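Local coordinates for nisin leader peptide-processing serine protease NisP (Lactococcus lactis subsp. lactis, PDB 4MZD), which is a subtilisin-like serine protease that processes the leader peptide of the lantibiotic nisin, represented by its peptidase S8 domain, at residues K92-I103 with G167-F176; N198-G206 with S353-A364. All coordinates share one frame; numbering follows the deposited sequence.

Interaction 1: K92-I103 with G167-F176; sequences KKISVGIIDSGI and GITVNIYRVF
Val96 N donates to Thr169 O (3.0 Å), the first of six backbone hydrogen bonds that join strand 95-100 in parallel to 169-174. Along 92-103, Val96, Ile98 and Asp100 each give N-H and C=O to this partner. The last bond comes from Val175, just beyond the strand, whose N lies 2.8 Å from Asp100 O (171° at the hydrogen), nearly straight.

Apolar contacts line the face that carries Val96, Ile98, Val170 and Ile172. Ile98 CD1 lies 3.8 Å from Val170 CB and also meets Ile172 CD1. Beyond the strand the chain turns back, and Ile103 meets Ile172 at about a right angle, Ile103 CG2 being 3.7 Å from Ile172 CG1. On the other face Ile99 CG2, anti to its own N because chi1 is -62°, touches both methyls of Val175, while the Tyr173 ring turns an edge to Gly97, with Gly97 CA in its plane and 3.9 Å from Tyr173 CE2.

Among the polar side chains, Arg174 lays its CD 3.3 Å from Ser101 O and reaches Phe176 O through NH2. Asp100 OD1 takes Ser101 N on its anti lone pair. Outside the pair, Arg174 bonds Asp140 O through NE and Glu134 in a salt bridge, and Asp100 OD1 bonds His147 ND1.

Near Lys92 waters link the two segments; one joins Ile94 O (2.8 Å) to Thr169 N, another Lys92 NZ to Gly167 O.

The parallel pair belongs to the central sheet of the subtilase domain, with Asp100, the predicted charge-relay aspartate, at the C-terminal end of its strand. Strand 200-210 pairs in parallel with the other edge of 95-100, and 117-120 extends the sheet beyond 169-174. Helix 147-156 packs on Ile98, Asp100 and Ile103, while helix 356-370 covers Ile94 and Ile168.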
loop_
_atom_site.group_PDB
_atom_site.type_symbol
_atom_site.label_atom_id
_atom_site.label_comp_id
_atom_site.label_asym_id
_atom_site.label_seq_id
_atom_site.Cartn_x
_atom_site.Cartn_y
_atom_site.Cartn_z
ATOM N N LYS A 92 3.289 11.891 19.196
ATOM C CA LYS A 92 2.293 10.836 19.337
ATOM C C LYS A 92 0.931 11.229 18.776
ATOM O O LYS A 92 -0.013 10.442 18.823
ATOM C CB LYS A 92 2.155 10.423 20.803
ATOM C CG LYS A 92 3.394 9.759 21.371
ATOM C CD LYS A 92 3.797 8.542 20.559
ATOM C CE LYS A 92 4.820 7.703 21.304
ATOM N NZ LYS A 92 5.253 6.529 20.506
ATOM N N LYS A 93 0.820 12.445 18.247
ATOM C CA LYS A 93 -0.464 12.931 17.747
ATOM C C LYS A 93 -0.806 12.407 16.349
ATOM O O LYS A 93 -1.975 12.347 15.974
ATOM C CB LYS A 93 -0.488 14.459 17.749
ATOM C CG LYS A 93 -0.497 15.083 19.126
ATOM C CD LYS A 93 -0.604 16.595 19.032
ATOM C CE LYS A 93 -1.775 17.025 18.153
ATOM N NZ LYS A 93 -1.446 17.014 16.696
ATOM N N ILE A 94 0.210 12.025 15.588
ATOM C CA ILE A 94 0.036 11.565 14.216
ATOM C C ILE A 94 -0.092 10.044 14.197
ATOM O O ILE A 94 0.538 9.348 14.998
ATOM C CB ILE A 94 1.245 12.020 13.353
ATOM C CG1 ILE A 94 1.099 11.583 11.898
ATOM C CG2 ILE A 94 2.563 11.493 13.922
ATOM C CD1 ILE A 94 -0.075 12.201 11.185
ATOM N N SER A 95 -0.914 9.527 13.290
ATOM C CA SER A 95 -0.955 8.087 13.086
ATOM C C SER A 95 -1.280 7.742 11.651
ATOM O O SER A 95 -1.874 8.535 10.918
ATOM C CB SER A 95 -1.972 7.422 14.010
ATOM O OG SER A 95 -3.276 7.907 13.745
ATOM N N VAL A 96 -0.876 6.540 11.265
ATOM C CA VAL A 96 -1.263 5.967 9.987
ATOM C C VAL A 96 -2.244 4.833 10.240
ATOM O O VAL A 96 -1.987 3.950 11.070
ATOM C CB VAL A 96 -0.046 5.420 9.210
ATOM C CG1 VAL A 96 -0.484 4.838 7.879
ATOM C CG2 VAL A 96 1.001 6.521 9.002
ATOM N N GLY A 97 -3.375 4.861 9.540
ATOM C CA GLY A 97 -4.308 3.754 9.592
ATOM C C GLY A 97 -3.977 2.759 8.498
ATOM O O GLY A 97 -3.940 3.123 7.324
ATOM N N ILE A 98 -3.718 1.512 8.876
ATOM C CA ILE A 98 -3.292 0.500 7.921
ATOM C C ILE A 98 -4.453 -0.431 7.604
ATOM O O ILE A 98 -4.918 -1.174 8.475
ATOM C CB ILE A 98 -2.107 -0.331 8.441
ATOM C CG1 ILE A 98 -0.984 0.562 8.972
ATOM C CG2 ILE A 98 -1.584 -1.243 7.329
ATOM C CD1 ILE A 98 0.146 -0.236 9.603
ATOM N N ILE A 99 -4.926 -0.371 6.362
ATOM C CA ILE A 99 -6.048 -1.187 5.914
ATOM C C ILE A 99 -5.453 -2.373 5.159
ATOM O O ILE A 99 -4.981 -2.239 4.031
ATOM C CB ILE A 99 -6.986 -0.360 5.024
ATOM C CG1 ILE A 99 -7.570 0.805 5.838
ATOM C CG2 ILE A 99 -8.085 -1.236 4.450
ATOM C CD1 ILE A 99 -8.511 1.726 5.058
ATOM N N ASP A 100 -5.424 -3.530 5.813
ATOM C CA ASP A 100 -4.633 -4.644 5.311
ATOM C C ASP A 100 -5.056 -5.927 6.023
ATOM O O ASP A 100 -6.198 -6.034 6.477
ATOM C CB ASP A 100 -3.132 -4.338 5.460
ATOM C CG ASP A 100 -2.296 -4.972 4.368
ATOM O OD1 ASP A 100 -2.194 -6.214 4.368
ATOM O OD2 ASP A 100 -1.731 -4.231 3.533
ATOM N N SER A 101 -4.154 -6.896 6.138
ATOM C CA SER A 101 -4.545 -8.188 6.706
ATOM C C SER A 101 -4.460 -8.267 8.231
ATOM O O SER A 101 -4.546 -9.360 8.787
ATOM C CB SER A 101 -3.745 -9.335 6.078
ATOM O OG SER A 101 -2.388 -9.308 6.479
ATOM N N GLY A 102 -4.315 -7.127 8.904
ATOM C CA GLY A 102 -4.147 -7.117 10.344
ATOM C C GLY A 102 -2.687 -6.961 10.714
ATOM O O GLY A 102 -1.864 -6.570 9.886
ATOM N N ILE A 103 -2.347 -7.258 11.962
ATOM C CA ILE A 103 -0.962 -7.133 12.385
ATOM C C ILE A 103 -0.660 -8.156 13.462
ATOM O O ILE A 103 -1.562 -8.612 14.164
ATOM C CB ILE A 103 -0.668 -5.700 12.915
ATOM C CG1 ILE A 103 0.829 -5.357 12.851
ATOM C CG2 ILE A 103 -1.230 -5.511 14.328
ATOM C CD1 ILE A 103 1.133 -3.901 13.151
ATOM N N GLY A 167 8.661 4.001 14.824
ATOM C CA GLY A 167 7.878 4.237 16.015
ATOM C C GLY A 167 6.636 5.096 15.835
ATOM O O GLY A 167 5.896 5.308 16.794
ATOM N N ILE A 168 6.383 5.598 14.627
ATOM C CA ILE A 168 5.170 6.375 14.403
ATOM C C ILE A 168 3.942 5.511 14.695
ATOM O O ILE A 168 3.921 4.315 14.416
ATOM C CB ILE A 168 5.136 6.990 12.982
ATOM C CG1 ILE A 168 4.235 8.221 12.936
ATOM C CG2 ILE A 168 4.743 5.951 11.933
ATOM C CD1 ILE A 168 4.495 9.090 11.718
ATOM N N THR A 169 2.913 6.111 15.271
ATOM C CA THR A 169 1.740 5.353 15.680
ATOM C C THR A 169 1.007 4.778 14.478
ATOM O O THR A 169 0.768 5.477 13.487
ATOM C CB THR A 169 0.788 6.233 16.506
ATOM O OG1 THR A 169 1.500 6.741 17.639
ATOM C CG2 THR A 169 -0.402 5.437 16.997
ATOM N N VAL A 170 0.668 3.495 14.565
ATOM C CA VAL A 170 -0.166 2.854 13.555
ATOM C C VAL A 170 -1.410 2.247 14.190
ATOM O O VAL A 170 -1.345 1.638 15.270
ATOM C CB VAL A 170 0.603 1.785 12.747
ATOM C CG1 VAL A 170 1.730 2.440 11.977
ATOM C CG2 VAL A 170 1.119 0.670 13.640
ATOM N N ASN A 171 -2.541 2.443 13.516
ATOM C CA ASN A 171 -3.809 1.852 13.906
ATOM C C ASN A 171 -4.222 0.860 12.826
ATOM O O ASN A 171 -3.911 1.067 11.655
ATOM C CB ASN A 171 -4.856 2.942 14.119
ATOM C CG ASN A 171 -4.545 3.808 15.325
ATOM O OD1 ASN A 171 -4.332 3.306 16.425
ATOM N ND2 ASN A 171 -4.490 5.109 15.116
ATOM N N ILE A 172 -4.896 -0.218 13.213
ATOM C CA ILE A 172 -5.002 -1.411 12.381
ATOM C C ILE A 172 -6.438 -1.736 11.998
ATOM O O ILE A 172 -7.291 -1.929 12.864
ATOM C CB ILE A 172 -4.411 -2.620 13.133
ATOM C CG1 ILE A 172 -3.001 -2.297 13.640
ATOM C CG2 ILE A 172 -4.457 -3.874 12.278
ATOM C CD1 ILE A 172 -2.032 -1.934 12.558
ATOM N N TYR A 173 -6.678 -1.832 10.690
ATOM C CA TYR A 173 -8.007 -2.102 10.144
ATOM C C TYR A 173 -7.906 -3.330 9.254
ATOM O O TYR A 173 -7.298 -3.286 8.184
ATOM C CB TYR A 173 -8.545 -0.862 9.405
ATOM C CG TYR A 173 -8.540 0.306 10.355
ATOM C CD1 TYR A 173 -9.568 0.479 11.272
ATOM C CD2 TYR A 173 -7.461 1.177 10.414
ATOM C CE1 TYR A 173 -9.530 1.501 12.204
ATOM C CE2 TYR A 173 -7.417 2.205 11.345
ATOM C CZ TYR A 173 -8.453 2.364 12.231
ATOM O OH TYR A 173 -8.398 3.381 13.156
ATOM N N ARG A 174 -8.461 -4.445 9.722
ATOM C CA ARG A 174 -8.285 -5.713 9.031
ATOM C C ARG A 174 -9.386 -5.947 8.007
ATOM O O ARG A 174 -10.573 -5.951 8.348
ATOM C CB ARG A 174 -8.237 -6.875 10.026
ATOM C CG ARG A 174 -7.924 -8.206 9.363
ATOM C CD ARG A 174 -7.490 -9.298 10.322
ATOM N NE ARG A 174 -8.584 -9.870 11.098
ATOM C CZ ARG A 174 -9.341 -10.900 10.717
ATOM N NH1 ARG A 174 -10.286 -11.348 11.532
ATOM N NH2 ARG A 174 -9.152 -11.493 9.550
ATOM N N VAL A 175 -8.973 -6.153 6.756
ATOM C CA VAL A 175 -9.899 -6.412 5.658
ATOM C C VAL A 175 -9.574 -7.697 4.896
ATOM O O VAL A 175 -10.207 -7.993 3.885
ATOM C CB VAL A 175 -10.001 -5.221 4.671
ATOM C CG1 VAL A 175 -10.514 -3.977 5.384
ATOM C CG2 VAL A 175 -8.668 -4.961 3.982
ATOM N N PHE A 176 -8.600 -8.464 5.375
ATOM C CA PHE A 176 -8.319 -9.783 4.816
ATOM C C PHE A 176 -8.297 -10.806 5.930
ATOM O O PHE A 176 -7.830 -10.523 7.039
ATOM C CB PHE A 176 -6.949 -9.851 4.135
ATOM C CG PHE A 176 -6.842 -9.045 2.874
ATOM C CD1 PHE A 176 -7.124 -9.612 1.638
ATOM C CD2 PHE A 176 -6.443 -7.720 2.922
ATOM C CE1 PHE A 176 -7.008 -8.873 0.477
ATOM C CE2 PHE A 176 -6.341 -6.969 1.771
ATOM C CZ PHE A 176 -6.618 -7.549 0.543
HETATM O O HOH W 1 0.042 7.801 19.692
HETATM O O HOH W 2 3.325 5.101 19.092
HETATM O O HOH W 3 6.097 8.192 17.971
HETATM O O HOH W 4 2.822 8.743 16.434
#

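Interaction 2: N198-G206 with S353-A364; sequences NKVINISAG and SFATPKVSGALA
Asn202 and Ser360 meet through a side-chain hydrogen bond, Ser360 OG donating to Asn202 OD1 at 2.7 Å, in the carbonyl plane and on a lone pair. With CG anti to the backbone N (chi1 -174°), Asn202 directs its amide at the first turn of the helix, where OD1 also lies 3.2 Å from Pro357 CA and 3.4 Å from Thr356 CG2. The other end of the amide is held too: Asn202 ND2 donates to Ser204 OG (3.0 Å), nearly in its own plane, fixing the rotation of the group.

Ser204, centre of an inverse gamma turn, brings its CB to 3.4 Å from Ser353 CB, a tight contact. At the opposite end of the contact, Val200 rests its two methyls on successive turns of the helix, CG1 being 3.6 Å from Ser360 O and CG2 3.9 Å from Ala364 CA. The axes of strand 200-203 and helix segment 356-364 run antiparallel (177°), 8.4 Å apart at closest approach.

Further out, Ser353 OG bonds His147 NE2 and O of the C-terminal residue, Arg488, and Thr356 OG1 bonds Asn352 O. This is the subtilisin arrangement: a buried helix packed on the central sheet, with the predicted nucleophile Ser353 near its N-terminal end.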
loop_
_atom_site.group_PDB
_atom_site.type_symbol
_atom_site.label_atom_id
_atom_site.label_comp_id
_atom_site.label_asym_id
_atom_site.label_seq_id
_atom_site.Cartn_x
_atom_site.Cartn_y
_atom_site.Cartn_z
ATOM N N ASN A 198 -7.026 9.028 11.943
ATOM C CA ASN A 198 -5.801 8.757 11.204
ATOM C C ASN A 198 -5.698 9.699 10.023
ATOM O O ASN A 198 -6.458 9.572 9.063
ATOM C CB ASN A 198 -5.798 7.327 10.672
ATOM C CG ASN A 198 -5.807 6.304 11.773
ATOM O OD1 ASN A 198 -4.784 6.060 12.416
ATOM N ND2 ASN A 198 -6.964 5.704 12.009
ATOM N N LYS A 199 -4.748 10.623 10.051
ATOM C CA LYS A 199 -4.680 11.597 8.971
ATOM C C LYS A 199 -4.056 11.042 7.690
ATOM O O LYS A 199 -4.199 11.652 6.628
ATOM C CB LYS A 199 -3.996 12.878 9.431
ATOM C CG LYS A 199 -4.769 13.591 10.548
ATOM C CD LYS A 199 -6.256 13.800 10.211
ATOM C CE LYS A 199 -7.051 14.300 11.423
ATOM N NZ LYS A 199 -8.518 14.459 11.146
ATOM N N VAL A 200 -3.386 9.894 7.790
ATOM C CA VAL A 200 -2.887 9.166 6.632
ATOM C C VAL A 200 -3.424 7.742 6.709
ATOM O O VAL A 200 -3.383 7.117 7.768
ATOM C CB VAL A 200 -1.340 9.156 6.584
ATOM C CG1 VAL A 200 -0.847 8.396 5.359
ATOM C CG2 VAL A 200 -0.789 10.587 6.613
ATOM N N ILE A 201 -3.957 7.256 5.588
ATOM C CA ILE A 201 -4.572 5.937 5.501
ATOM C C ILE A 201 -3.884 5.169 4.374
ATOM O O ILE A 201 -3.854 5.627 3.231
ATOM C CB ILE A 201 -6.092 6.071 5.227
ATOM C CG1 ILE A 201 -6.782 6.812 6.381
ATOM C CG2 ILE A 201 -6.729 4.716 5.006
ATOM C CD1 ILE A 201 -8.225 7.201 6.107
ATOM N N ASN A 202 -3.320 4.009 4.712
ATOM C CA ASN A 202 -2.539 3.196 3.784
ATOM C C ASN A 202 -3.351 2.018 3.277
ATOM O O ASN A 202 -3.839 1.217 4.083
ATOM C CB ASN A 202 -1.286 2.675 4.506
ATOM C CG ASN A 202 -0.329 1.939 3.578
ATOM O OD1 ASN A 202 0.615 2.532 3.061
ATOM N ND2 ASN A 202 -0.579 0.656 3.343
ATOM N N ILE A 203 -3.479 1.903 1.956
ATOM C CA ILE A 203 -4.204 0.791 1.343
ATOM C C ILE A 203 -3.304 0.063 0.331
ATOM O O ILE A 203 -3.217 0.429 -0.849
ATOM C CB ILE A 203 -5.515 1.246 0.664
ATOM C CG1 ILE A 203 -6.330 2.138 1.606
ATOM C CG2 ILE A 203 -6.320 0.029 0.218
ATOM C CD1 ILE A 203 -7.661 2.535 1.034
ATOM N N SER A 204 -2.633 -0.986 0.800
ATOM C CA SER A 204 -1.733 -1.785 -0.031
ATOM C C SER A 204 -2.466 -2.959 -0.694
ATOM O O SER A 204 -2.013 -4.104 -0.645
ATOM C CB SER A 204 -0.559 -2.288 0.811
ATOM O OG SER A 204 0.319 -1.218 1.126
ATOM N N ALA A 205 -3.588 -2.645 -1.332
ATOM C CA ALA A 205 -4.500 -3.635 -1.900
ATOM C C ALA A 205 -5.370 -2.916 -2.913
ATOM O O ALA A 205 -5.505 -1.698 -2.849
ATOM C CB ALA A 205 -5.374 -4.229 -0.810
ATOM N N GLY A 206 -5.988 -3.652 -3.831
ATOM C CA GLY A 206 -6.830 -3.014 -4.822
ATOM C C GLY A 206 -7.499 -4.004 -5.744
ATOM O O GLY A 206 -7.460 -5.215 -5.521
ATOM N N SER A 353 2.737 -3.035 -2.664
ATOM C CA SER A 353 2.284 -2.954 -1.278
ATOM C C SER A 353 3.368 -2.516 -0.302
ATOM O O SER A 353 3.036 -2.133 0.814
ATOM C CB SER A 353 1.738 -4.289 -0.804
ATOM O OG SER A 353 2.722 -5.288 -0.903
ATOM N N PHE A 354 4.636 -2.599 -0.701
ATOM C CA PHE A 354 5.745 -2.244 0.172
ATOM C C PHE A 354 6.383 -0.909 -0.185
ATOM O O PHE A 354 7.169 -0.370 0.597
ATOM C CB PHE A 354 6.744 -3.396 0.231
ATOM C CG PHE A 354 6.088 -4.679 0.596
ATOM C CD1 PHE A 354 5.518 -4.832 1.857
ATOM C CD2 PHE A 354 5.942 -5.696 -0.327
ATOM C CE1 PHE A 354 4.846 -5.984 2.189
ATOM C CE2 PHE A 354 5.274 -6.867 0.010
ATOM C CZ PHE A 354 4.727 -7.006 1.276
ATOM N N ALA A 355 6.024 -0.375 -1.355
ATOM C CA ALA A 355 6.346 1.002 -1.725
ATOM C C ALA A 355 5.361 1.964 -1.062
ATOM O O ALA A 355 5.743 3.004 -0.527
ATOM C CB ALA A 355 6.298 1.156 -3.241
ATOM N N THR A 356 4.085 1.595 -1.105
ATOM C CA THR A 356 2.991 2.392 -0.565
ATOM C C THR A 356 3.214 2.856 0.885
ATOM O O THR A 356 3.108 4.043 1.170
ATOM C CB THR A 356 1.666 1.627 -0.772
ATOM O OG1 THR A 356 1.519 1.356 -2.170
ATOM C CG2 THR A 356 0.470 2.435 -0.324
ATOM N N PRO A 357 3.568 1.937 1.804
ATOM C CA PRO A 357 3.777 2.353 3.198
ATOM C C PRO A 357 4.970 3.279 3.387
ATOM O O PRO A 357 4.989 4.039 4.364
ATOM C CB PRO A 357 4.005 1.023 3.937
ATOM C CG PRO A 357 4.384 0.044 2.858
ATOM C CD PRO A 357 3.552 0.472 1.686
ATOM N N LYS A 358 5.963 3.206 2.508
ATOM C CA LYS A 358 7.071 4.150 2.591
ATOM C C LYS A 358 6.541 5.564 2.370
ATOM O O LYS A 358 6.899 6.501 3.080
ATOM C CB LYS A 358 8.161 3.822 1.569
ATOM C CG LYS A 358 8.864 2.493 1.795
ATOM C CD LYS A 358 9.996 2.335 0.777
ATOM C CE LYS A 358 10.938 1.173 1.060
ATOM N NZ LYS A 358 10.379 -0.158 0.709
ATOM N N VAL A 359 5.665 5.718 1.380
ATOM C CA VAL A 359 5.042 7.002 1.121
ATOM C C VAL A 359 4.108 7.402 2.270
ATOM O O VAL A 359 4.128 8.551 2.719
ATOM C CB VAL A 359 4.313 6.985 -0.237
ATOM C CG1 VAL A 359 3.590 8.304 -0.475
ATOM C CG2 VAL A 359 5.317 6.711 -1.356
ATOM N N SER A 360 3.295 6.469 2.760
ATOM C CA SER A 360 2.384 6.792 3.864
ATOM C C SER A 360 3.121 7.297 5.098
ATOM O O SER A 360 2.735 8.296 5.702
ATOM C CB SER A 360 1.552 5.578 4.256
ATOM O OG SER A 360 0.674 5.241 3.209
ATOM N N GLY A 361 4.176 6.591 5.492
ATOM C CA GLY A 361 4.930 7.006 6.658
ATOM C C GLY A 361 5.593 8.357 6.458
ATOM O O GLY A 361 5.630 9.180 7.372
ATOM N N ALA A 362 6.148 8.582 5.271
ATOM C CA ALA A 362 6.785 9.855 4.959
ATOM C C ALA A 362 5.776 11.000 5.029
ATOM O O ALA A 362 6.067 12.070 5.573
ATOM C CB ALA A 362 7.429 9.790 3.593
ATOM N N LEU A 363 4.591 10.782 4.466
ATOM C CA LEU A 363 3.542 11.792 4.523
ATOM C C LEU A 363 3.134 12.088 5.952
ATOM O O LEU A 363 2.883 13.240 6.297
ATOM C CB LEU A 363 2.325 11.345 3.728
ATOM C CG LEU A 363 2.424 11.471 2.217
ATOM C CD1 LEU A 363 1.259 10.724 1.606
ATOM C CD2 LEU A 363 2.423 12.940 1.798
ATOM N N ALA A 364 3.061 11.051 6.778
ATOM C CA ALA A 364 2.702 11.245 8.175
ATOM C C ALA A 364 3.753 12.105 8.888
ATOM O O ALA A 364 3.403 12.969 9.692
ATOM C CB ALA A 364 2.510 9.908 8.865
#

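Overall arrangement
Interaction 1 and interaction 2 share one sheet, since strands 95-100 and 200-210 are neighbours in it, and their centres are 10 Å apart. Gly97 O lies 2.8 Å from Asn202 N, a probable backbone hydrogen bond, while Asn198 OD1 approaches Ser95 OG to 2.7 Å. Ile94 packs by its CG1 3.5 Å from Ala364 O in the helix of interaction 2. At the other end the contacts converge on the predicted charge relay: Asp100 from 92-103 and Ser353 from 353-364 each approach His147 to about 3 Å between side chains, and the side chains of Ser204 and Asp100 are about 4 Å apart.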